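Local coordinates for TATA-box-binding protein (Methanococcus jannaschii, PDB 2Z8U), which binds the TATA-box promoter element as a general transcription factor and helps RNA polymerase start transcription of archaeal genes, at the interface of chains A and B. Numbering follows the deposited sequence. Chains: chain A/B, TATA-box-binding protein.

Contact 1: the interface of chains A and B. Residues chain A 126-127, 129; chain B 60-62, 70-72.
With chi1 at 177°, the A:Leu126 side chain runs straight away from helix 121-127 and onto the strands of chain B, where B:Leu62 and B:Thr72 receive it. In B:Thr72 the hydroxyl OG1 takes the position opposite the backbone N (chi1 -172°), leaving methyl CG2 to face the leucine.

The two branches of A:Leu126 divide the strand surface between them. CD1 settles against B:Thr72 CG2 at 3.6 Å and also lies near the backbone carbonyl of B:Asn70, whereas CD2 reaches across to B:Ala60 CB, 4.1 Å away. The fork itself, CG, sits 4.0 Å from B:Leu62 CB, and the two leucine side chains cross obliquely. One residue thus spans strands 59-63 and 68-72 and accounts for much of the surface hidden on the chain A side, 104 Å². B:Leu62 completes the fit by sending methyl CD2 against the backbone at the helix end, 3.9 Å from A:Met127 CA; the thioether arm of A:Met127 takes little part.

A polar link lies at the margin of this apolar contact. A:Glu129 extends its chain toward B:Asn70, meeting it at about a right angle with carboxylate and amide planes 61° apart. Water 1 joins them, standing 2.8 Å from A:Glu129 OE2 and 2.8 Å from B:Asn70 OD1. This bridge ties the loop after the helix to the strand by a solvent molecule.

B:Leu62, B:Asn70 and B:Thr72 belong to the concave sheet with which TBP family members grip the minor groove of the TATA box. The contact therefore plugs part of that saddle with a leucine from a second copy, an association that could shield the apolar DNA-binding surface while no promoter is bound, if the dimer persists outside the crystal.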
# COMPACT_ATOMS: atom_id res chain seq x y z
N LEU A 126 19.12 -13.20 19.40
CA LEU A 126 19.18 -12.65 20.75
C LEU A 126 18.70 -11.20 20.86
O LEU A 126 18.07 -10.80 21.86
CB LEU A 126 20.61 -12.77 21.31
CG LEU A 126 20.85 -12.18 22.70
CD1 LEU A 126 20.06 -12.95 23.81
CD2 LEU A 126 22.36 -12.08 23.00
N MET A 127 19.03 -10.40 19.84
CA MET A 127 18.93 -8.94 19.95
C MET A 127 17.66 -8.37 19.33
O MET A 127 17.33 -7.21 19.56
CB MET A 127 20.18 -8.26 19.37
CG MET A 127 21.49 -8.68 20.01
SD MET A 127 22.93 -7.91 19.25
CE MET A 127 24.25 -8.52 20.28
N GLU A 129 13.47 -9.09 18.88
CA GLU A 129 12.31 -9.81 19.38
C GLU A 129 11.43 -10.35 18.24
O GLU A 129 11.44 -9.83 17.13
CB GLU A 129 11.55 -8.93 20.40
CG GLU A 129 12.41 -8.62 21.65
CD GLU A 129 11.83 -7.57 22.60
OE1 GLU A 129 10.99 -6.74 22.20
OE2 GLU A 129 12.25 -7.56 23.77
N ALA B 60 22.73 -17.48 25.98
CA ALA B 60 23.20 -16.12 25.84
C ALA B 60 22.22 -15.17 26.50
O ALA B 60 21.00 -15.39 26.47
CB ALA B 60 23.37 -15.77 24.36
N LEU B 61 22.75 -14.12 27.10
CA LEU B 61 21.92 -13.12 27.77
C LEU B 61 22.22 -11.75 27.18
O LEU B 61 23.37 -11.44 26.87
CB LEU B 61 22.18 -13.12 29.28
CG LEU B 61 21.83 -14.38 30.10
CD1 LEU B 61 23.01 -15.34 30.19
CD2 LEU B 61 21.44 -13.96 31.49
N LEU B 62 21.17 -10.94 27.04
CA LEU B 62 21.29 -9.56 26.65
C LEU B 62 20.78 -8.76 27.83
O LEU B 62 19.65 -8.97 28.29
CB LEU B 62 20.46 -9.28 25.38
CG LEU B 62 20.29 -7.82 24.90
CD1 LEU B 62 21.61 -7.13 24.60
CD2 LEU B 62 19.38 -7.79 23.67
N ASN B 70 17.06 -10.40 28.19
CA ASN B 70 16.53 -11.37 27.24
C ASN B 70 17.54 -12.51 27.17
O ASN B 70 18.75 -12.28 27.22
CB ASN B 70 16.34 -10.74 25.86
CG ASN B 70 15.24 -9.67 25.84
OD1 ASN B 70 14.25 -9.74 26.57
ND2 ASN B 70 15.44 -8.65 25.00
N CYS B 71 17.05 -13.74 27.10
CA CYS B 71 17.92 -14.91 27.19
C CYS B 71 17.47 -15.96 26.19
O CYS B 71 16.29 -16.32 26.14
CB CYS B 71 17.93 -15.47 28.63
SG CYS B 71 18.70 -17.10 28.82
N THR B 72 18.43 -16.43 25.40
CA THR B 72 18.20 -17.39 24.32
C THR B 72 19.09 -18.61 24.55
O THR B 72 20.08 -18.53 25.27
CB THR B 72 18.54 -16.71 22.95
OG1 THR B 72 18.14 -17.57 21.89
CG2 THR B 72 20.01 -16.42 22.84
O HOH W 1 11.57 -9.42 25.68

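Contact 2: the interface of chains A and B. Residues chain A 16-17, 110; chain B 132-134, 137-138.
A:Asn17 pushes its amide between two carboxylates of chain B, B:Glu132 and B:Glu134, and this clamp is the tight part of the contact. Its nitrogen ND2 donates to B:Glu132 OE1 at 2.8 Å, nearly straight and with the acceptor almost in the amide plane; ND2 comes from the syn side of this carboxylate but tilted out of its plane. The second N-H points to B:Glu134 OE2, 2.9 Å from ND2, which is approached from the anti side with a similar tilt. Two bonds fix the rotation of the amide, whose plane is turned about 30° from that of B:Glu132. The pairing of A:Asn17 OD1 with B:Glu132 OE2 is too close for two acceptors and remains doubtful.

B:Glu132 bends at chi2 (-67°), folding its carboxylate back over A:Val110, whose methyl CG2 also lies 3.9 Å from B:Glu134 CG. Replacing B:Glu132 by alanine removes the acceptor of one A:Asn17 N-H, which would probably leave it without a mate, open a gap over A:Val110 CG2 and let the amide turn more freely.

Packing is looser toward B:Gln137, where the nearest approach is between its CG and A:Val16 CG1 at 4.2 Å. B:Phe138, a stirrup phenylalanine of the kind that wedges into TATA-box DNA, barely touches chain A, and B:Tyr133 adds little more. A:Asn17 and A:Val110 occupy conserved minor-groove-reading positions of the TBP fold, so the acidic segment of B probably occupies the place of the DNA. Within chain B, the backbone N of B:Tyr133 donates to the anti lone pair of B:Glu132 OE1 at 3.0 Å, steadying the same oxygen that receives A:Asn17 ND2.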
# COMPACT_ATOMS: atom_id res chain seq x y z
N VAL A 16 8.58 -13.94 -6.53
CA VAL A 16 8.92 -15.28 -7.05
C VAL A 16 7.67 -16.12 -7.32
O VAL A 16 7.63 -16.91 -8.27
CB VAL A 16 9.95 -16.02 -6.14
CG1 VAL A 16 10.20 -17.43 -6.64
CG2 VAL A 16 11.27 -15.26 -6.12
N ASN A 17 6.64 -15.92 -6.51
CA ASN A 17 5.35 -16.53 -6.78
C ASN A 17 4.23 -15.72 -6.17
O ASN A 17 4.46 -14.90 -5.27
CB ASN A 17 5.32 -18.04 -6.41
CG ASN A 17 4.85 -18.30 -5.00
OD1 ASN A 17 3.85 -17.75 -4.55
ND2 ASN A 17 5.52 -19.25 -4.32
N VAL A 110 5.56 -14.90 -2.40
CA VAL A 110 6.90 -15.04 -1.91
C VAL A 110 7.69 -13.95 -2.65
O VAL A 110 7.62 -13.86 -3.88
CB VAL A 110 7.49 -16.44 -2.19
CG1 VAL A 110 8.97 -16.45 -1.97
CG2 VAL A 110 6.82 -17.50 -1.28
N GLU B 132 2.72 -21.20 2.20
CA GLU B 132 3.62 -20.96 1.07
C GLU B 132 4.67 -22.04 1.00
O GLU B 132 5.07 -22.62 2.02
CB GLU B 132 4.35 -19.61 1.12
CG GLU B 132 3.74 -18.53 0.22
CD GLU B 132 3.85 -18.76 -1.30
OE1 GLU B 132 4.42 -19.78 -1.78
OE2 GLU B 132 3.37 -17.87 -2.02
N TYR B 133 5.13 -22.29 -0.22
CA TYR B 133 6.07 -23.35 -0.50
C TYR B 133 6.80 -22.97 -1.76
O TYR B 133 6.16 -22.75 -2.82
CB TYR B 133 5.33 -24.68 -0.67
CG TYR B 133 6.20 -25.86 -0.99
CD1 TYR B 133 7.25 -26.22 -0.16
CD2 TYR B 133 5.95 -26.64 -2.12
CE1 TYR B 133 8.06 -27.33 -0.45
CE2 TYR B 133 6.75 -27.75 -2.42
CZ TYR B 133 7.80 -28.08 -1.59
OH TYR B 133 8.59 -29.18 -1.87
N GLU B 134 8.11 -22.84 -1.65
CA GLU B 134 8.98 -22.51 -2.77
C GLU B 134 10.29 -23.23 -2.56
O GLU B 134 11.24 -22.61 -2.06
CB GLU B 134 9.25 -21.01 -2.82
CG GLU B 134 8.31 -20.23 -3.66
CD GLU B 134 8.52 -20.47 -5.14
OE1 GLU B 134 9.67 -20.44 -5.64
OE2 GLU B 134 7.51 -20.67 -5.82
N GLN B 137 13.70 -21.73 -2.97
CA GLN B 137 14.04 -20.57 -2.15
C GLN B 137 14.25 -20.94 -0.68
O GLN B 137 14.99 -20.27 0.04
CB GLN B 137 13.00 -19.46 -2.29
CG GLN B 137 12.92 -18.81 -3.69
CD GLN B 137 14.25 -18.30 -4.22
OE1 GLN B 137 15.05 -17.72 -3.47
NE2 GLN B 137 14.51 -18.52 -5.50
N PHE B 138 13.59 -21.99 -0.23
CA PHE B 138 13.71 -22.45 1.14
C PHE B 138 13.12 -23.83 1.28
O PHE B 138 12.15 -24.17 0.60
CB PHE B 138 13.04 -21.45 2.13
CG PHE B 138 11.58 -21.19 1.85
CD1 PHE B 138 10.59 -21.89 2.53
CD2 PHE B 138 11.19 -20.24 0.90
CE1 PHE B 138 9.24 -21.66 2.26
CE2 PHE B 138 9.83 -20.00 0.63
CZ PHE B 138 8.86 -20.71 1.32

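Contact 1 and contact 2 share no residue, and the centres of their C-alpha atoms lie about 29 Å apart. Contact 1 joins the end of helix 121-127 in A to strands 59-63 and 68-72 of B; contact 2 sets strand 131-133 and the following loop of B against strands 14-23 and 105-114 of A. Because the interface is two-fold symmetric, each chain also plays the opposite role, offering the stretch around 121-138 and receiving its partner's on the concave sheet. Within an assembly of four copies they suggest a pair closed on its DNA-binding surfaces; if it exists in solution, it would probably have to part before promoter binding.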